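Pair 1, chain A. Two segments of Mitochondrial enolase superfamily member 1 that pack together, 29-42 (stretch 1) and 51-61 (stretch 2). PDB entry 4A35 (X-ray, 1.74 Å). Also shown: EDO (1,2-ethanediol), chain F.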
# COMPACT_ATOMS: atom_id res chain seq x y z
N MET A 29 -8.56 -16.79 -3.47
CA MET A 29 -8.82 -15.37 -3.25
C MET A 29 -9.30 -14.65 -4.53
O MET A 29 -10.28 -13.88 -4.48
CB MET A 29 -7.54 -14.71 -2.67
CG MET A 29 -7.76 -13.27 -2.21
SD MET A 29 -8.85 -13.11 -0.75
CE MET A 29 -7.61 -13.31 0.58
N HIS A 30 -8.56 -14.83 -5.63
CA HIS A 30 -8.85 -14.25 -6.96
C HIS A 30 -9.50 -15.38 -7.82
O HIS A 30 -8.81 -16.23 -8.37
CB HIS A 30 -7.55 -13.71 -7.58
CG HIS A 30 -6.70 -12.99 -6.57
ND1 HIS A 30 -5.67 -13.65 -5.91
CD2 HIS A 30 -6.81 -11.74 -6.07
CE1 HIS A 30 -5.13 -12.75 -5.08
NE2 HIS A 30 -5.79 -11.60 -5.12
N THR A 31 -10.81 -15.45 -7.78
CA THR A 31 -11.53 -16.58 -8.36
C THR A 31 -11.81 -16.41 -9.88
O THR A 31 -12.32 -17.34 -10.49
CB THR A 31 -12.85 -16.85 -7.60
OG1 THR A 31 -13.81 -15.87 -7.99
CG2 THR A 31 -12.68 -16.95 -6.05
N ASP A 32 -11.57 -15.20 -10.47
CA ASP A 32 -11.94 -14.96 -11.89
C ASP A 32 -10.98 -13.92 -12.56
O ASP A 32 -11.45 -12.92 -13.15
CB ASP A 32 -13.41 -14.42 -11.91
CG ASP A 32 -13.68 -13.06 -11.25
OD1 ASP A 32 -12.77 -12.54 -10.48
OD2 ASP A 32 -14.76 -12.47 -11.53
N PRO A 33 -9.65 -14.11 -12.49
CA PRO A 33 -8.77 -13.04 -12.98
C PRO A 33 -8.76 -12.99 -14.50
O PRO A 33 -8.85 -14.01 -15.17
CB PRO A 33 -7.40 -13.45 -12.44
CG PRO A 33 -7.46 -14.94 -12.35
CD PRO A 33 -8.86 -15.17 -11.82
N ASP A 34 -8.57 -11.78 -15.03
CA ASP A 34 -8.29 -11.51 -16.43
C ASP A 34 -6.87 -10.94 -16.43
O ASP A 34 -6.67 -9.75 -16.14
CB ASP A 34 -9.32 -10.53 -17.03
CG ASP A 34 -10.69 -11.16 -17.22
OD1 ASP A 34 -10.75 -12.29 -17.70
OD2 ASP A 34 -11.71 -10.48 -16.89
N TYR A 35 -5.89 -11.80 -16.67
CA TYR A 35 -4.48 -11.38 -16.67
C TYR A 35 -4.30 -10.19 -17.59
O TYR A 35 -4.59 -10.25 -18.80
CB TYR A 35 -3.61 -12.56 -17.12
CG TYR A 35 -3.43 -13.66 -16.11
CD1 TYR A 35 -4.11 -13.64 -14.88
CD2 TYR A 35 -2.58 -14.73 -16.36
CE1 TYR A 35 -3.93 -14.67 -13.94
CE2 TYR A 35 -2.37 -15.74 -15.41
CZ TYR A 35 -3.02 -15.68 -14.19
OH TYR A 35 -2.83 -16.68 -13.26
N SER A 36 -3.78 -9.12 -17.03
CA SER A 36 -3.66 -7.85 -17.74
C SER A 36 -2.37 -7.12 -17.42
O SER A 36 -1.66 -7.47 -16.46
CB SER A 36 -4.84 -6.95 -17.34
OG SER A 36 -6.06 -7.58 -17.70
N ALA A 37 -2.11 -6.03 -18.19
CA ALA A 37 -0.94 -5.22 -17.92
C ALA A 37 -1.13 -3.79 -18.38
O ALA A 37 -1.84 -3.52 -19.37
CB ALA A 37 0.28 -5.82 -18.67
N ALA A 38 -0.48 -2.88 -17.66
CA ALA A 38 -0.30 -1.50 -18.15
C ALA A 38 1.01 -1.57 -18.97
O ALA A 38 2.07 -1.92 -18.41
CB ALA A 38 -0.19 -0.51 -16.98
N TYR A 39 0.92 -1.41 -20.29
CA TYR A 39 2.09 -1.58 -21.18
C TYR A 39 2.61 -0.23 -21.55
O TYR A 39 1.89 0.57 -22.18
CB TYR A 39 1.69 -2.36 -22.43
CG TYR A 39 2.85 -2.62 -23.37
CD1 TYR A 39 3.97 -3.34 -22.95
CD2 TYR A 39 2.81 -2.19 -24.69
CE1 TYR A 39 5.03 -3.62 -23.81
CE2 TYR A 39 3.87 -2.44 -25.57
CZ TYR A 39 4.97 -3.19 -25.13
OH TYR A 39 6.01 -3.47 -25.97
N VAL A 40 3.89 0.02 -21.17
CA VAL A 40 4.57 1.29 -21.38
C VAL A 40 5.60 1.18 -22.50
O VAL A 40 6.42 0.25 -22.48
CB VAL A 40 5.25 1.74 -20.05
CG1 VAL A 40 6.03 3.05 -20.25
CG2 VAL A 40 4.22 1.86 -18.92
N VAL A 41 5.64 2.19 -23.38
CA VAL A 41 6.68 2.29 -24.40
C VAL A 41 7.29 3.70 -24.35
O VAL A 41 6.58 4.71 -24.41
CB VAL A 41 6.22 1.89 -25.82
CG1 VAL A 41 7.36 2.01 -26.85
CG2 VAL A 41 5.62 0.49 -25.83
N ILE A 42 8.61 3.75 -24.22
CA ILE A 42 9.30 5.04 -24.23
C ILE A 42 10.23 5.06 -25.44
O ILE A 42 10.85 4.03 -25.78
CB ILE A 42 10.06 5.41 -22.92
CG1 ILE A 42 11.22 4.42 -22.64
CG2 ILE A 42 9.07 5.55 -21.73
CD1 ILE A 42 12.10 4.74 -21.28
N LYS A 51 13.53 1.12 -28.49
CA LYS A 51 12.48 1.59 -27.58
C LYS A 51 12.54 0.84 -26.29
O LYS A 51 12.96 -0.32 -26.26
CB LYS A 51 11.10 1.43 -28.22
CG LYS A 51 10.95 2.24 -29.51
CD LYS A 51 9.61 2.01 -30.17
CE LYS A 51 9.61 2.67 -31.52
NZ LYS A 51 8.25 2.74 -32.10
N GLY A 52 12.17 1.52 -25.22
CA GLY A 52 12.06 0.92 -23.91
C GLY A 52 10.63 0.48 -23.67
O GLY A 52 9.70 1.29 -23.77
N CYS A 53 10.43 -0.82 -23.41
CA CYS A 53 9.12 -1.36 -23.12
C CYS A 53 9.02 -1.75 -21.64
O CYS A 53 9.96 -2.31 -21.07
CB CYS A 53 8.81 -2.54 -24.04
SG CYS A 53 9.05 -2.17 -25.80
N GLY A 54 7.88 -1.51 -21.05
CA GLY A 54 7.70 -1.83 -19.64
C GLY A 54 6.30 -2.31 -19.39
O GLY A 54 5.37 -1.95 -20.11
N ILE A 55 6.17 -3.13 -18.35
CA ILE A 55 4.89 -3.65 -17.90
C ILE A 55 4.80 -3.64 -16.38
O ILE A 55 5.80 -3.61 -15.65
CB ILE A 55 4.65 -5.13 -18.41
CG1 ILE A 55 5.75 -6.11 -17.85
CG2 ILE A 55 4.44 -5.24 -19.94
CD1 ILE A 55 5.41 -7.64 -17.92
N THR A 56 3.55 -3.70 -15.93
CA THR A 56 3.15 -4.05 -14.58
C THR A 56 1.93 -4.93 -14.75
O THR A 56 1.14 -4.69 -15.65
CB THR A 56 3.00 -2.92 -13.58
OG1 THR A 56 2.96 -3.56 -12.28
CG2 THR A 56 1.73 -2.08 -13.80
N PHE A 57 1.78 -5.93 -13.90
CA PHE A 57 0.71 -6.93 -14.03
C PHE A 57 -0.48 -6.66 -13.11
O PHE A 57 -0.32 -6.31 -11.92
CB PHE A 57 1.32 -8.28 -13.70
CG PHE A 57 0.36 -9.44 -13.54
CD1 PHE A 57 -0.43 -9.86 -14.61
CD2 PHE A 57 0.23 -10.08 -12.31
CE1 PHE A 57 -1.30 -10.96 -14.47
CE2 PHE A 57 -0.66 -11.17 -12.16
CZ PHE A 57 -1.44 -11.58 -13.24
N THR A 58 -1.67 -6.87 -13.65
CA THR A 58 -2.93 -6.72 -12.90
C THR A 58 -3.86 -7.91 -13.24
O THR A 58 -3.58 -8.67 -14.16
CB THR A 58 -3.67 -5.38 -13.13
OG1 THR A 58 -4.33 -5.49 -14.41
CG2 THR A 58 -2.76 -4.12 -13.02
N LEU A 59 -5.02 -7.94 -12.56
CA LEU A 59 -6.02 -8.98 -12.78
C LEU A 59 -7.23 -8.48 -13.61
O LEU A 59 -8.24 -9.17 -13.67
CB LEU A 59 -6.50 -9.54 -11.45
CG LEU A 59 -5.42 -10.19 -10.57
CD1 LEU A 59 -6.07 -10.90 -9.37
CD2 LEU A 59 -4.51 -11.10 -11.40
N GLY A 60 -7.10 -7.36 -14.29
CA GLY A 60 -8.15 -6.87 -15.16
C GLY A 60 -8.68 -5.54 -14.70
O GLY A 60 -8.08 -4.50 -15.01
N LYS A 61 -9.79 -5.55 -13.92
CA LYS A 61 -10.30 -4.30 -13.41
C LYS A 61 -9.20 -3.61 -12.58
O LYS A 61 -8.50 -4.27 -11.83
CB LYS A 61 -11.56 -4.52 -12.54
CG LYS A 61 -12.77 -5.02 -13.35
CD LYS A 61 -13.85 -5.36 -12.37
CE LYS A 61 -15.06 -6.05 -12.93
NZ LYS A 61 -15.01 -7.50 -12.61
C1 EDO F . -14.01 -11.37 -19.32
O1 EDO F . -13.96 -10.61 -18.13
C2 EDO F . -15.47 -11.32 -19.80
O2 EDO F . -15.80 -9.94 -20.00

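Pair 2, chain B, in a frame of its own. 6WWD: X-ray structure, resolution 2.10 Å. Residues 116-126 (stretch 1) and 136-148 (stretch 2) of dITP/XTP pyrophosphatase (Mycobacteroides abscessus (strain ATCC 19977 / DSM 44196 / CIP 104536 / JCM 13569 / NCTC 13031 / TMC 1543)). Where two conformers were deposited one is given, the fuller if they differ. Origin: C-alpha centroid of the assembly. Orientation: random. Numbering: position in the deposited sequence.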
# COMPACT_ATOMS: atom_id res chain seq x y z
N ARG B 116 8.23 -16.90 0.93
CA ARG B 116 8.17 -15.45 0.83
C ARG B 116 8.65 -14.95 -0.53
O ARG B 116 8.86 -13.75 -0.71
CB ARG B 116 8.98 -14.84 1.97
CG ARG B 116 8.49 -15.35 3.33
CD ARG B 116 9.47 -15.10 4.47
NE ARG B 116 9.97 -13.73 4.49
CZ ARG B 116 11.06 -13.34 5.16
NH1 ARG B 116 11.76 -14.22 5.87
NH2 ARG B 116 11.45 -12.07 5.10
N ARG B 117 8.80 -15.85 -1.49
CA ARG B 117 9.24 -15.47 -2.82
C ARG B 117 8.08 -15.17 -3.77
O ARG B 117 8.27 -15.23 -4.98
CB ARG B 117 10.15 -16.57 -3.40
CG ARG B 117 11.38 -16.87 -2.55
CD ARG B 117 12.28 -17.94 -3.17
NE ARG B 117 12.95 -17.40 -4.36
CZ ARG B 117 14.07 -16.68 -4.34
NH1 ARG B 117 14.69 -16.40 -3.19
NH2 ARG B 117 14.58 -16.24 -5.47
N GLY B 118 6.90 -14.85 -3.24
CA GLY B 118 5.73 -14.63 -4.09
C GLY B 118 5.90 -13.47 -5.05
O GLY B 118 6.55 -12.46 -4.74
N ALA B 119 5.27 -13.59 -6.22
CA ALA B 119 5.35 -12.59 -7.28
C ALA B 119 4.18 -12.79 -8.25
O ALA B 119 3.49 -13.81 -8.21
CB ALA B 119 6.68 -12.69 -8.03
N ALA B 120 4.02 -11.84 -9.17
CA ALA B 120 3.02 -11.93 -10.23
C ALA B 120 3.50 -11.19 -11.47
O ALA B 120 4.12 -10.12 -11.37
CB ALA B 120 1.68 -11.34 -9.78
N PHE B 121 3.22 -11.76 -12.65
CA PHE B 121 3.25 -10.97 -13.87
C PHE B 121 1.95 -10.18 -13.95
O PHE B 121 0.87 -10.73 -13.74
CB PHE B 121 3.41 -11.86 -15.10
CG PHE B 121 4.85 -12.20 -15.45
CD1 PHE B 121 5.83 -11.22 -15.49
CD2 PHE B 121 5.20 -13.50 -15.79
CE1 PHE B 121 7.14 -11.55 -15.85
CE2 PHE B 121 6.51 -13.85 -16.14
CZ PHE B 121 7.48 -12.88 -16.17
N VAL B 122 2.06 -8.88 -14.21
CA VAL B 122 0.91 -7.98 -14.21
C VAL B 122 0.85 -7.29 -15.56
O VAL B 122 1.87 -6.86 -16.10
CB VAL B 122 0.99 -6.92 -13.10
CG1 VAL B 122 -0.25 -6.05 -13.11
CG2 VAL B 122 1.18 -7.56 -11.75
N SER B 123 -0.36 -7.14 -16.08
CA SER B 123 -0.57 -6.43 -17.33
C SER B 123 -1.79 -5.53 -17.15
O SER B 123 -2.86 -6.01 -16.77
CB SER B 123 -0.74 -7.41 -18.47
OG SER B 123 -0.95 -6.75 -19.68
N ALA B 124 -1.60 -4.22 -17.33
CA ALA B 124 -2.67 -3.25 -17.18
C ALA B 124 -2.94 -2.53 -18.50
O ALA B 124 -2.02 -2.26 -19.27
CB ALA B 124 -2.34 -2.22 -16.09
N CYS B 125 -4.22 -2.22 -18.72
CA CYS B 125 -4.71 -1.53 -19.91
C CYS B 125 -5.65 -0.43 -19.46
O CYS B 125 -6.56 -0.68 -18.66
CB CYS B 125 -5.48 -2.48 -20.83
SG CYS B 125 -4.45 -3.47 -21.92
N ALA B 126 -5.44 0.78 -19.97
CA ALA B 126 -6.31 1.90 -19.63
C ALA B 126 -6.96 2.49 -20.88
O ALA B 126 -6.38 2.48 -21.97
CB ALA B 126 -5.56 2.99 -18.89
N VAL B 136 -9.63 1.56 -16.14
CA VAL B 136 -8.39 0.80 -16.16
C VAL B 136 -8.68 -0.63 -15.73
O VAL B 136 -9.55 -0.87 -14.88
CB VAL B 136 -7.30 1.47 -15.30
CG1 VAL B 136 -7.70 1.55 -13.84
CG2 VAL B 136 -5.98 0.73 -15.49
N VAL B 137 -8.01 -1.57 -16.39
CA VAL B 137 -8.13 -2.99 -16.08
C VAL B 137 -6.73 -3.54 -15.89
O VAL B 137 -5.78 -3.08 -16.52
CB VAL B 137 -8.89 -3.75 -17.19
CG1 VAL B 137 -9.01 -5.25 -16.88
CG2 VAL B 137 -10.27 -3.16 -17.41
N GLU B 138 -6.59 -4.53 -15.01
CA GLU B 138 -5.32 -5.24 -14.91
C GLU B 138 -5.58 -6.73 -14.75
O GLU B 138 -6.65 -7.15 -14.30
CB GLU B 138 -4.44 -4.72 -13.76
CG GLU B 138 -4.74 -5.35 -12.42
CD GLU B 138 -3.76 -4.92 -11.34
OE1 GLU B 138 -3.96 -5.31 -10.16
OE2 GLU B 138 -2.80 -4.17 -11.67
N GLY B 139 -4.60 -7.51 -15.19
CA GLY B 139 -4.57 -8.94 -14.92
C GLY B 139 -3.28 -9.29 -14.20
O GLY B 139 -2.23 -8.72 -14.50
N ARG B 140 -3.37 -10.24 -13.26
CA ARG B 140 -2.23 -10.72 -12.49
C ARG B 140 -2.15 -12.23 -12.59
O ARG B 140 -3.13 -12.92 -12.26
CB ARG B 140 -2.33 -10.34 -11.01
CG ARG B 140 -2.28 -8.87 -10.79
CD ARG B 140 -2.08 -8.46 -9.32
NE ARG B 140 -1.99 -7.01 -9.32
CZ ARG B 140 -0.94 -6.31 -8.94
NH1 ARG B 140 0.14 -6.92 -8.43
NH2 ARG B 140 -0.99 -4.99 -9.02
N TRP B 141 -1.01 -12.74 -13.01
CA TRP B 141 -0.73 -14.18 -13.07
C TRP B 141 0.14 -14.52 -11.86
O TRP B 141 1.31 -14.16 -11.82
CB TRP B 141 -0.01 -14.51 -14.38
CG TRP B 141 0.21 -15.98 -14.71
CD1 TRP B 141 -0.45 -17.05 -14.21
CD2 TRP B 141 1.16 -16.51 -15.65
NE1 TRP B 141 0.04 -18.22 -14.76
CE2 TRP B 141 1.02 -17.90 -15.66
CE3 TRP B 141 2.13 -15.92 -16.47
CZ2 TRP B 141 1.81 -18.73 -16.47
CZ3 TRP B 141 2.91 -16.75 -17.29
CH2 TRP B 141 2.74 -18.13 -17.28
N LYS B 142 -0.44 -15.21 -10.88
CA LYS B 142 0.26 -15.39 -9.61
C LYS B 142 1.32 -16.48 -9.71
O LYS B 142 1.13 -17.50 -10.38
CB LYS B 142 -0.74 -15.73 -8.49
CG LYS B 142 -1.84 -14.68 -8.30
CD LYS B 142 -1.20 -13.33 -7.93
CE LYS B 142 -2.00 -12.56 -6.89
NZ LYS B 142 -1.34 -12.66 -5.56
N GLY B 143 2.44 -16.25 -9.03
CA GLY B 143 3.51 -17.22 -8.97
C GLY B 143 4.54 -16.88 -7.92
O GLY B 143 4.20 -16.37 -6.84
N SER B 144 5.80 -17.19 -8.20
CA SER B 144 6.89 -16.89 -7.29
C SER B 144 8.18 -16.84 -8.10
O SER B 144 8.22 -17.23 -9.27
CB SER B 144 6.97 -17.92 -6.14
OG SER B 144 7.15 -19.22 -6.66
N ILE B 145 9.24 -16.38 -7.46
CA ILE B 145 10.53 -16.25 -8.13
C ILE B 145 11.36 -17.50 -7.86
O ILE B 145 11.55 -17.90 -6.71
CB ILE B 145 11.27 -14.98 -7.67
CG1 ILE B 145 10.39 -13.74 -7.89
CG2 ILE B 145 12.63 -14.87 -8.38
CD1 ILE B 145 9.86 -13.58 -9.31
N ALA B 146 11.88 -18.10 -8.94
CA ALA B 146 12.78 -19.24 -8.80
C ALA B 146 14.10 -18.82 -8.14
O ALA B 146 14.45 -17.64 -8.05
CB ALA B 146 13.07 -19.87 -10.16
N ARG B 147 14.86 -19.83 -7.73
CA ARG B 147 16.18 -19.60 -7.18
C ARG B 147 17.26 -19.66 -8.24
O ARG B 147 18.31 -19.04 -8.08
CB ARG B 147 16.48 -20.63 -6.09
CG ARG B 147 15.50 -20.51 -4.97
CD ARG B 147 15.98 -21.21 -3.73
NE ARG B 147 15.00 -21.05 -2.67
CZ ARG B 147 15.08 -20.13 -1.71
NH1 ARG B 147 16.12 -19.31 -1.65
NH2 ARG B 147 14.13 -20.06 -0.80
N ILE B 148 17.03 -20.42 -9.31
CA ILE B 148 17.93 -20.44 -10.47
C ILE B 148 17.11 -20.46 -11.74
O ILE B 148 16.05 -21.10 -11.81
CB ILE B 148 18.90 -21.65 -10.43
CG1 ILE B 148 18.14 -22.96 -10.42
CG2 ILE B 148 19.84 -21.57 -9.23
CD1 ILE B 148 19.00 -24.16 -10.50
O HOH W 1 1.85 -12.77 -5.61

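Both pairs are antiparallel strand pairs, and N, CA and C atoms of 14 central residues superpose with an RMSD of 0.6 Å. The strand directions lie 155° apart in pair 1 and 131° apart in pair 2, and the two interfaces bury similar areas, 912 and 942 Å². The register is the same: Ser A36, Ala A38 and Val A40 coincide with Ala B119, Phe B121 and Ser B123, and their partners Thr A58, Thr A56 and Gly A54 with Gly B143, Trp B141 and Gly B139. Each of these positions faces its partner through reciprocal backbone hydrogen bonds, though one of the two between Ala A38 and Thr A56 is weak. Ser A36 N to Thr A58 O and Thr A58 N to Ser A36 O are both 2.9 Å; in pair 2, Ala B119 N to Gly B143 O is 3.0 Å and Gly B143 N to Ala B119 O is 2.8 Å. Ala A38 N to Thr A56 O and its counterpart Phe B121 N to Trp B141 O are both 3.2 Å; the return bond is the weak one in pair 1 (Thr A56 N to Ala A38 O, 3.4 Å) but firm in pair 2 (Trp B141 N to Phe B121 O, 2.8 Å).

That rung carries very different side chains. Ala A38 CB lies 4.0 Å from Thr A56 CG2, a small contact, whereas Phe B121 and Trp B141 fill the same face with aromatic rings, Phe B121 CD2 approaching Trp B141 CE3 to 4.0 Å at the edge of the phenylalanine ring. At the next hydrogen-bonded rung the second-stretch residue is glycine in both pairs, Gly A54 matching Gly B139.

On the face bearing Tyr A39 and Val B122, pair 1 packs Tyr A39 CD1 against Ile A55 CG2 at 3.6 Å, with the methyl at the ring edge. In pair 2 the matching Val B122 places CG2 3.5 Å from Arg B140 NH1, over one face of the guanidinium. The arginine is held along its own strand by a salt bridge, Arg B140 NE to Glu B138 OE1, 2.7 Å; Glu B138 occupies the position of Cys A53.

The side chains also differ toward the start of stretch 1 and the end of stretch 2. In pair 1, the edge of Phe A57 points at the face of Tyr A35 (centroids 5.3 Å apart, planes at 84°), and Leu A59 CD2 reaches Pro A33 CB at 3.9 Å. Pair 2 has Gly B118 and Lys B142 at the two aromatic positions, so no such pair can form. Arg B117, matching Asp A34, reaches across to stretch 2 with two hydrogen bonds: Arg B117 NE to Ile B145 O, 2.8 Å, and Arg B117 NH2 to Ala B146 O, 2.9 Å.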